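Local coordinates for macrophage migration inhibitory factor-like protein (Entamoeba histolytica, PDB 6CUQ) that belongs to the macrophage migration inhibitory factor family and forms a trimer of small alpha/beta subunits, at residues Met9-Ile14 with Tyr46-Val51; Ala18-Glu23 with Gln93-Glu98; Glu38-Pro43 with Glu81-Arg86; Asp69-Ser74 with Thr107-Asn112. One frame throughout, in Å; residues are numbered along the deposited sequence.

Contact 1. Residues Met9-Ile14 with Tyr46-Val51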
# COMPACT_ATOMS: atom_id res chain seq x y z
N MET B 9 4.83 14.81 -9.41
CA MET B 9 3.93 13.66 -9.48
C MET B 9 3.54 13.07 -8.12
O MET B 9 3.76 11.89 -7.86
CB MET B 9 4.53 12.58 -10.37
CG MET B 9 5.32 13.09 -11.56
SD MET B 9 4.44 14.36 -12.47
CE MET B 9 3.56 13.36 -13.66
N PRO B 10 2.92 13.86 -7.25
CA PRO B 10 2.58 13.35 -5.91
C PRO B 10 1.38 12.39 -5.90
O PRO B 10 0.41 12.55 -6.65
CB PRO B 10 2.27 14.62 -5.11
CG PRO B 10 1.91 15.64 -6.13
CD PRO B 10 2.55 15.28 -7.43
N HIS B 11 1.47 11.39 -5.02
CA HIS B 11 0.40 10.40 -4.85
C HIS B 11 0.19 10.11 -3.37
O HIS B 11 1.15 10.01 -2.59
CB HIS B 11 0.71 9.08 -5.58
CG HIS B 11 -0.40 8.08 -5.51
ND1 HIS B 11 -0.57 7.21 -4.44
CD2 HIS B 11 -1.42 7.80 -6.37
CE1 HIS B 11 -1.63 6.45 -4.65
NE2 HIS B 11 -2.16 6.79 -5.81
N ALA B 12 -1.08 9.96 -2.98
CA ALA B 12 -1.44 9.60 -1.61
C ALA B 12 -2.36 8.39 -1.65
O ALA B 12 -3.44 8.45 -2.25
CB ALA B 12 -2.12 10.75 -0.86
N LEU B 13 -1.90 7.29 -1.05
CA LEU B 13 -2.71 6.11 -0.83
C LEU B 13 -3.17 6.16 0.63
O LEU B 13 -2.35 5.99 1.55
CB LEU B 13 -1.93 4.82 -1.12
CG LEU B 13 -2.72 3.60 -1.61
CD1 LEU B 13 -1.79 2.45 -1.95
CD2 LEU B 13 -3.76 3.16 -0.59
N ILE B 14 -4.46 6.40 0.83
CA ILE B 14 -5.05 6.55 2.15
C ILE B 14 -5.80 5.27 2.47
O ILE B 14 -6.76 4.90 1.78
CB ILE B 14 -5.99 7.76 2.21
CG1 ILE B 14 -5.23 9.03 1.80
CG2 ILE B 14 -6.57 7.91 3.62
CD1 ILE B 14 -6.10 10.26 1.65
N TYR B 46 -1.43 16.51 -11.97
CA TYR B 46 -0.52 15.41 -11.73
C TYR B 46 -0.66 14.82 -10.33
O TYR B 46 0.04 13.85 -10.02
CB TYR B 46 0.93 15.87 -11.91
CG TYR B 46 1.28 16.36 -13.30
CD1 TYR B 46 0.56 15.93 -14.41
CD2 TYR B 46 2.33 17.24 -13.48
CE1 TYR B 46 0.89 16.39 -15.67
CE2 TYR B 46 2.66 17.69 -14.73
CZ TYR B 46 1.94 17.27 -15.82
OH TYR B 46 2.29 17.73 -17.07
N CYS B 47 -1.57 15.33 -9.51
CA CYS B 47 -1.79 14.79 -8.17
C CYS B 47 -2.89 13.74 -8.20
O CYS B 47 -3.92 13.92 -8.86
CB CYS B 47 -2.16 15.90 -7.19
SG CYS B 47 -0.91 17.20 -7.05
N ALA B 48 -2.67 12.64 -7.48
CA ALA B 48 -3.57 11.50 -7.52
C ALA B 48 -3.74 10.95 -6.11
O ALA B 48 -2.89 11.16 -5.24
CB ALA B 48 -3.06 10.40 -8.47
N THR B 49 -4.86 10.26 -5.89
CA THR B 49 -5.18 9.72 -4.58
C THR B 49 -6.14 8.53 -4.72
O THR B 49 -7.09 8.57 -5.50
CB THR B 49 -5.76 10.80 -3.66
OG1 THR B 49 -4.73 11.74 -3.34
CG2 THR B 49 -6.30 10.21 -2.36
N GLN B 50 -5.85 7.48 -3.95
CA GLN B 50 -6.71 6.32 -3.79
C GLN B 50 -7.05 6.18 -2.31
O GLN B 50 -6.15 6.23 -1.46
CB GLN B 50 -6.03 5.05 -4.30
CG GLN B 50 -5.59 5.12 -5.75
CD GLN B 50 -6.76 5.33 -6.71
OE1 GLN B 50 -7.88 4.93 -6.42
NE2 GLN B 50 -6.49 5.96 -7.86
N VAL B 51 -8.33 6.01 -2.01
CA VAL B 51 -8.83 5.85 -0.65
C VAL B 51 -9.27 4.40 -0.47
O VAL B 51 -10.15 3.92 -1.20
CB VAL B 51 -9.99 6.81 -0.36
CG1 VAL B 51 -10.40 6.69 1.09
CG2 VAL B 51 -9.56 8.24 -0.68
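This is a parallel strand pairing within a beta-alpha-beta unit. Strands 11-16 and 48-53 lie next to each other in the four-stranded sheet, and helix 22-40 makes the crossover between them. The short strand segments run 6° from parallel. Four backbone bonds join them in the usual parallel zigzag. A48 N gives to P10 O, A12 N to A48 O, Q50 N to A12 O and I14 N to Q50 O. The last is the shortest and straightest, at 2.9 Å from I14 N to Q50 O with 168° at the hydrogen.

A12, I14, T49 and V51 lie on the helix-covered face. There I14 CD1 meets the methyl CG2 of T49 obliquely. H11, L13, A48 and Q50 lie on the other face. H11 has CG anti to its backbone N (chi1 -176°), and its ring leans over the neighbouring strand. H11 CD2 reaches A48 CB at 3.7 Å, and Q50 CG sits at the ring edge by NE2. The Q50 amide binds S54 and S65 of the second subunit, whose strand continues the sheet beside 48-51.

Before the strands, P10 CG touches C47 SG. M9 makes a Met-aromatic contact with Y46: SD is oblique to the ring, and CE lies over one face, 4.1 Å from the centroid.

A48 O accepts a second bond, since T49 OG1 lies 2.7 Å from A48 O, above the A48 carbonyl plane.

Contact 2. Residues Ala18-Glu23 with Gln93-Glu98. With EDO (1,2-ethanediol), chain D.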
# COMPACT_ATOMS: atom_id res chain seq x y z
N ALA B 18 -12.49 4.09 9.05
CA ALA B 18 -13.71 4.70 9.57
C ALA B 18 -14.92 4.17 8.81
O ALA B 18 -14.83 3.75 7.66
CB ALA B 18 -13.65 6.22 9.46
N ASP B 19 -16.07 4.20 9.48
CA ASP B 19 -17.36 3.86 8.87
C ASP B 19 -17.90 5.13 8.21
O ASP B 19 -18.54 5.97 8.85
CB ASP B 19 -18.29 3.30 9.94
CG ASP B 19 -19.72 3.09 9.45
OD1 ASP B 19 -19.92 2.79 8.26
OD2 ASP B 19 -20.65 3.27 10.26
N ILE B 20 -17.63 5.31 6.91
CA ILE B 20 -18.02 6.52 6.18
C ILE B 20 -18.69 6.19 4.85
O ILE B 20 -18.49 5.12 4.27
CB ILE B 20 -16.80 7.44 5.95
CG1 ILE B 20 -15.64 6.61 5.42
CG2 ILE B 20 -16.37 8.12 7.23
CD1 ILE B 20 -14.47 7.45 5.00
N THR B 21 -19.47 7.15 4.34
CA THR B 21 -20.11 6.97 3.04
C THR B 21 -19.10 7.05 1.90
O THR B 21 -18.02 7.64 2.00
CB THR B 21 -21.18 8.04 2.78
OG1 THR B 21 -20.57 9.33 2.69
CG2 THR B 21 -22.29 8.03 3.82
N GLU B 22 -19.51 6.49 0.76
CA GLU B 22 -18.70 6.61 -0.45
C GLU B 22 -18.50 8.07 -0.85
O GLU B 22 -17.39 8.48 -1.22
CB GLU B 22 -19.37 5.82 -1.59
CG GLU B 22 -19.50 4.33 -1.30
CD GLU B 22 -18.16 3.69 -0.96
OE1 GLU B 22 -17.25 3.69 -1.82
OE2 GLU B 22 -18.01 3.18 0.18
N GLU B 23 -19.54 8.90 -0.71
CA GLU B 23 -19.40 10.33 -1.02
C GLU B 23 -18.29 10.98 -0.19
O GLU B 23 -17.48 11.74 -0.73
CB GLU B 23 -20.72 11.07 -0.82
CG GLU B 23 -20.66 12.51 -1.29
CD GLU B 23 -20.21 12.63 -2.75
OE1 GLU B 23 -20.71 11.86 -3.61
OE2 GLU B 23 -19.33 13.48 -3.05
N GLN B 93 -11.87 15.95 10.14
CA GLN B 93 -13.08 16.69 9.80
C GLN B 93 -14.09 15.78 9.10
O GLN B 93 -15.30 15.88 9.36
CB GLN B 93 -12.76 17.89 8.91
CG GLN B 93 -14.00 18.45 8.21
CD GLN B 93 -13.69 19.13 6.89
OE1 GLN B 93 -12.64 19.75 6.72
NE2 GLN B 93 -14.61 19.01 5.93
N LYS B 94 -13.62 14.90 8.20
CA LYS B 94 -14.52 14.09 7.38
C LYS B 94 -14.83 12.73 7.98
O LYS B 94 -15.91 12.19 7.71
CB LYS B 94 -13.91 13.88 5.99
CG LYS B 94 -13.55 15.14 5.20
CD LYS B 94 -14.76 15.85 4.60
CE LYS B 94 -14.37 16.64 3.31
NZ LYS B 94 -15.42 17.61 2.93
N ALA B 95 -13.94 12.14 8.79
CA ALA B 95 -14.14 10.78 9.26
C ALA B 95 -14.03 10.63 10.78
O ALA B 95 -14.14 9.51 11.28
CB ALA B 95 -13.15 9.82 8.58
N GLY B 96 -13.77 11.71 11.51
CA GLY B 96 -13.69 11.66 12.95
C GLY B 96 -12.52 10.88 13.50
O GLY B 96 -12.57 10.44 14.65
N ILE B 97 -11.45 10.72 12.71
CA ILE B 97 -10.28 9.97 13.13
C ILE B 97 -9.36 10.91 13.90
O ILE B 97 -9.08 12.04 13.46
CB ILE B 97 -9.58 9.34 11.92
CG1 ILE B 97 -10.57 8.48 11.12
CG2 ILE B 97 -8.39 8.52 12.36
CD1 ILE B 97 -9.98 7.82 9.89
N GLU B 98 -8.91 10.46 15.07
CA GLU B 98 -8.04 11.28 15.90
C GLU B 98 -6.64 11.37 15.31
O GLU B 98 -6.20 10.49 14.56
CB GLU B 98 -7.99 10.74 17.32
CG GLU B 98 -9.29 10.96 18.10
CD GLU B 98 -9.29 10.29 19.47
OE1 GLU B 98 -8.32 9.57 19.78
OE2 GLU B 98 -10.24 10.52 20.25
C1 EDO D . -20.52 1.41 2.16
O1 EDO D . -20.15 2.80 2.23
C2 EDO D . -20.46 0.79 3.56
O2 EDO D . -21.33 1.53 4.44
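A18 begins the approach to the end of helix 80-95. Its methyl points at the other segment. A18 CB meets A95 CB tip to tip at 3.7 Å. I97 CD1 also lies against A18 CB, at 4.0 Å. A18 CB thus touches both the last helical residue and the chain that leaves the helix.

The next inward side chain is I20. Its CG1 takes the crowded position between the backbone N and the carbonyl carbon (chi1 47°). This turns CG2 to the helix end, where I20 CG2 lies 3.9 Å from A95 CB and 4.1 Å from K94 O. The A95 methyl therefore serves both A18 and I20. No hydrogen bond crosses between the segments. The lysine end of K94 runs off to a salt bridge with E27 on helix 22-40.

T21 is the N-cap of helix 22-40, and its OG1 takes the backbone N of I24. E22 opens that helix. E22 OE2 receives a bond from O1 of 1,2-ethanediol at 3.0 Å and also pairs with K25. The diol probably comes from the crystallisation liquor.

On the other side, G96 has positive phi (67°) and breaks the helix, which lets I97 turn back toward A18. The arrangement is plain apolar packing of a helix C-terminus against the loop from strand 11-16 to helix 22-40, in the alpha/beta subunit of the MIF fold.

Contact 3. Residues Glu38-Pro43 with Glu81-Arg86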
# COMPACT_ATOMS: atom_id res chain seq x y z
N GLU B 38 -1.31 21.94 -3.36
CA GLU B 38 -1.02 23.22 -2.71
C GLU B 38 0.28 23.16 -1.93
O GLU B 38 1.04 24.14 -1.89
CB GLU B 38 -2.20 23.62 -1.82
CG GLU B 38 -3.47 23.93 -2.60
CD GLU B 38 -4.72 23.96 -1.74
OE1 GLU B 38 -4.61 23.89 -0.50
OE2 GLU B 38 -5.83 24.05 -2.32
N VAL B 39 0.56 22.03 -1.27
CA VAL B 39 1.73 21.94 -0.41
C VAL B 39 2.98 21.51 -1.18
O VAL B 39 4.04 22.14 -1.06
CB VAL B 39 1.44 20.99 0.77
CG1 VAL B 39 2.69 20.78 1.62
CG2 VAL B 39 0.27 21.53 1.62
N ILE B 40 2.89 20.48 -2.02
CA ILE B 40 4.08 20.10 -2.79
C ILE B 40 4.32 21.06 -3.96
O ILE B 40 5.45 21.14 -4.46
CB ILE B 40 3.95 18.64 -3.25
CG1 ILE B 40 3.95 17.73 -2.04
CG2 ILE B 40 5.10 18.23 -4.15
CD1 ILE B 40 3.92 16.29 -2.39
N GLY B 41 3.32 21.83 -4.36
CA GLY B 41 3.53 22.93 -5.29
C GLY B 41 3.45 22.61 -6.77
O GLY B 41 3.93 23.42 -7.57
N LYS B 42 2.88 21.49 -7.15
CA LYS B 42 2.81 21.07 -8.54
C LYS B 42 1.44 21.41 -9.12
O LYS B 42 0.53 21.77 -8.38
CB LYS B 42 3.10 19.57 -8.64
N PRO B 43 1.27 21.33 -10.44
CA PRO B 43 -0.09 21.44 -10.99
C PRO B 43 -0.93 20.25 -10.57
O PRO B 43 -0.46 19.11 -10.55
CB PRO B 43 0.13 21.45 -12.51
CG PRO B 43 1.45 20.83 -12.72
CD PRO B 43 2.28 21.21 -11.51
N GLU B 81 5.94 18.06 7.55
CA GLU B 81 5.14 18.53 8.68
C GLU B 81 3.82 19.14 8.21
O GLU B 81 2.75 18.80 8.72
CB GLU B 81 5.93 19.53 9.51
CG GLU B 81 5.11 20.00 10.68
CD GLU B 81 5.94 20.30 11.90
OE1 GLU B 81 7.17 20.45 11.75
OE2 GLU B 81 5.36 20.32 13.01
N GLY B 82 3.89 20.05 7.23
CA GLY B 82 2.66 20.65 6.72
C GLY B 82 1.71 19.62 6.16
O GLY B 82 0.49 19.73 6.32
N LEU B 83 2.25 18.60 5.50
CA LEU B 83 1.39 17.54 4.98
C LEU B 83 0.74 16.75 6.10
O LEU B 83 -0.44 16.40 6.02
CB LEU B 83 2.18 16.64 4.05
CG LEU B 83 2.44 17.20 2.65
CD1 LEU B 83 3.47 16.35 1.97
CD2 LEU B 83 1.15 17.17 1.85
N SER B 84 1.50 16.44 7.16
CA SER B 84 0.91 15.71 8.28
C SER B 84 -0.23 16.49 8.91
O SER B 84 -1.28 15.93 9.24
CB SER B 84 1.98 15.37 9.32
OG SER B 84 3.10 14.77 8.69
N ASP B 85 -0.05 17.81 9.08
CA ASP B 85 -1.08 18.62 9.70
C ASP B 85 -2.35 18.68 8.85
O ASP B 85 -3.47 18.54 9.37
CB ASP B 85 -0.54 20.02 9.98
CG ASP B 85 -1.58 20.94 10.60
OD1 ASP B 85 -1.90 21.99 10.00
OD2 ASP B 85 -2.11 20.58 11.67
N ARG B 86 -2.21 18.85 7.53
CA ARG B 86 -3.39 19.00 6.68
C ARG B 86 -4.16 17.69 6.53
O ARG B 86 -5.39 17.69 6.52
CB ARG B 86 -2.99 19.58 5.33
CG ARG B 86 -2.46 21.00 5.47
CD ARG B 86 -2.67 21.84 4.24
NE ARG B 86 -4.08 22.11 3.98
CZ ARG B 86 -4.53 22.56 2.81
NH1 ARG B 86 -3.69 22.77 1.82
NH2 ARG B 86 -5.83 22.78 2.64
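Two helices pack here, the C-terminal turn of helix 22-40 against the N-terminal half of helix 80-95. V39 is central. V39 CG1 is anti to the backbone N (chi1 175°) and lies 3.7 Å from L83 CG. The V39 and L83 side chains slide past each other in opposite directions, so the contact is broad rather than tip to tip. The other methyl, V39 CG2, rests 4.0 Å from R86 CD, against the aliphatic part of the arginine. I40 adds a looser touch from its CG1 to L83 CD1, at 4.3 Å.

The two helices are the crossovers of the two beta-alpha-beta units in the MIF fold. They lie together on one face of the sheet. L83 is a bridge here, since it also packs on I35 of helix 22-40 and on F106 of strand 102-108.

Beside V39 a salt bridge joins E38 and R86. R86 bends at chi3 (67°), while E38 runs extended beyond CG. The two side chains cross at about a right angle, yet the carboxylate and guanidinium planes are nearly coplanar. R86 NH1 gives a nearly straight bond to E38 OE1, 2.7 Å long with 173° at the hydrogen. E38 OE1 accepts with its anti lone pair, the one away from OE2. R86 NH2 stays 3.5 Å from E38 OE1, so the grip is single-pronged. Farther round helix 80-95, D85 OD2 bonds to H118 of the third subunit.

Contact 4. Residues Asp69-Ser74 with Thr107-Asn112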
# COMPACT_ATOMS: atom_id res chain seq x y z
N ASP B 69 0.07 6.90 2.81
CA ASP B 69 1.33 6.62 2.14
C ASP B 69 1.52 7.69 1.06
O ASP B 69 0.89 7.62 -0.00
CB ASP B 69 1.30 5.22 1.54
CG ASP B 69 2.67 4.62 1.37
OD1 ASP B 69 3.69 5.32 1.58
OD2 ASP B 69 2.72 3.44 0.96
N ILE B 70 2.39 8.67 1.32
CA ILE B 70 2.66 9.76 0.39
C ILE B 70 3.93 9.45 -0.38
O ILE B 70 4.99 9.19 0.21
CB ILE B 70 2.81 11.11 1.12
CG1 ILE B 70 1.63 11.37 2.06
CG2 ILE B 70 3.04 12.24 0.11
CD1 ILE B 70 0.38 11.73 1.35
N LYS B 71 3.85 9.53 -1.70
CA LYS B 71 4.97 9.21 -2.57
C LYS B 71 5.04 10.22 -3.71
O LYS B 71 4.01 10.72 -4.16
CB LYS B 71 4.85 7.77 -3.11
CG LYS B 71 5.08 6.69 -2.05
CD LYS B 71 4.99 5.32 -2.66
CE LYS B 71 6.07 4.40 -2.12
NZ LYS B 71 6.20 3.16 -2.93
N SER B 72 6.26 10.56 -4.11
CA SER B 72 6.46 11.52 -5.20
C SER B 72 7.88 11.41 -5.73
O SER B 72 8.73 10.74 -5.15
CB SER B 72 6.20 12.95 -4.73
OG SER B 72 7.17 13.33 -3.79
N ILE B 73 8.12 12.10 -6.84
CA ILE B 73 9.48 12.20 -7.41
C ILE B 73 10.09 13.47 -6.81
O ILE B 73 10.12 14.54 -7.42
CB ILE B 73 9.46 12.22 -8.94
CG1 ILE B 73 8.69 11.02 -9.49
CG2 ILE B 73 10.88 12.21 -9.51
CD1 ILE B 73 8.70 10.97 -11.03
N SER B 74 10.57 13.34 -5.57
CA SER B 74 11.09 14.47 -4.80
C SER B 74 10.00 15.51 -4.52
O SER B 74 8.85 15.33 -4.92
CB SER B 74 12.28 15.13 -5.52
OG SER B 74 13.06 15.94 -4.66
N THR B 107 7.91 9.15 0.95
CA THR B 107 8.88 8.39 0.17
C THR B 107 9.12 9.13 -1.14
O THR B 107 8.19 9.35 -1.92
CB THR B 107 8.36 6.97 -0.09
OG1 THR B 107 7.99 6.36 1.16
CG2 THR B 107 9.45 6.13 -0.73
N GLU B 108 10.37 9.52 -1.37
CA GLU B 108 10.77 10.13 -2.63
C GLU B 108 11.32 9.06 -3.56
O GLU B 108 12.23 8.31 -3.19
CB GLU B 108 11.81 11.22 -2.39
CG GLU B 108 11.30 12.43 -1.61
CD GLU B 108 12.30 13.58 -1.56
OE1 GLU B 108 13.48 13.36 -1.92
OE2 GLU B 108 11.92 14.70 -1.17
N MET B 109 10.81 9.03 -4.79
CA MET B 109 11.17 8.02 -5.77
C MET B 109 11.97 8.65 -6.90
O MET B 109 11.72 9.79 -7.29
CB MET B 109 9.92 7.35 -6.36
CG MET B 109 8.90 6.87 -5.34
SD MET B 109 9.37 5.29 -4.60
CE MET B 109 9.65 4.29 -6.06
N THR B 110 12.96 7.91 -7.40
CA THR B 110 13.66 8.34 -8.60
C THR B 110 12.75 8.14 -9.81
O THR B 110 11.86 7.28 -9.80
CB THR B 110 14.97 7.56 -8.78
OG1 THR B 110 14.68 6.17 -8.92
CG2 THR B 110 15.87 7.75 -7.58
N GLY B 111 12.96 8.97 -10.83
CA GLY B 111 12.08 8.97 -11.99
C GLY B 111 12.01 7.64 -12.71
O GLY B 111 10.95 7.26 -13.22
N ASN B 112 13.15 6.94 -12.83
CA ASN B 112 13.17 5.63 -13.49
C ASN B 112 12.27 4.61 -12.79
O ASN B 112 11.89 3.61 -13.40
CB ASN B 112 14.60 5.09 -13.63
CG ASN B 112 15.31 4.91 -12.30
OD1 ASN B 112 15.12 5.68 -11.36
ND2 ASN B 112 16.14 3.87 -12.21
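T107 carries on the parallel pairing with strand 66-72. T107 N gives to I70 O at 3.0 Å, and T107 O takes S72 N. T107 CB lies alongside the K71 chain, 3.8 Å from K71 CG, with both side chains on the same face of the sheet. The amine of K71 runs on to N105 of the second subunit.

E108 is on the face of S72. It extends beyond CG so that its carboxylate lies over the turn after the strand. E108 CD is 3.6 Å from S74 CA. Its OE2 accepts from the backbone N of both L76 and K77, so one oxygen takes two bonds from the following loop.

M109 continues the pairing past the last bridge. M109 N gives to S72 O at 2.7 Å and 164°, the shortest bond between the segments. M109 O faces I73; I73 CG2 is 3.4 Å from M109 O. The M109 side chain bends at chi2 and chi3, and M109 SD ends 4.2 Å from K71 NZ.

T110 turns away, with OG1 bonded to N112 OD1. At G111 a 3-10 turn begins, and G111 CA lies 4.0 Å from I73 CD1. W114 of strand 114-116 packs on both I73 and M109.

Strand 102-108 is an outermost strand within this chain. Helix 80-95 crosses over from strand 66-72 to reach it, and strand 11-16 lies antiparallel along the other side of 66-72.

From the N terminus, contact 1 closes the first loop, pairing strands 11-16 and 48-53, with helix 22-40 in between. Contact 2 opens inside that loop and closes late, at the end of helix 80-95, so the two cross. Contact 3 is nested inside contact 2, their centres about 21 Å apart. It crosses contact 1 along the chain and touches it, I40 on P10. Contact 4 follows contact 1 in series, closing the second beta-alpha-beta unit, and crosses contacts 2 and 3. Strands 11-16 and 66-72 are sheet neighbours, so contacts 1 and 4 tie the four strands, while contact 3 ties the two helices and contact 2 ties the end of helix 80-95 to the loop before helix 22-40.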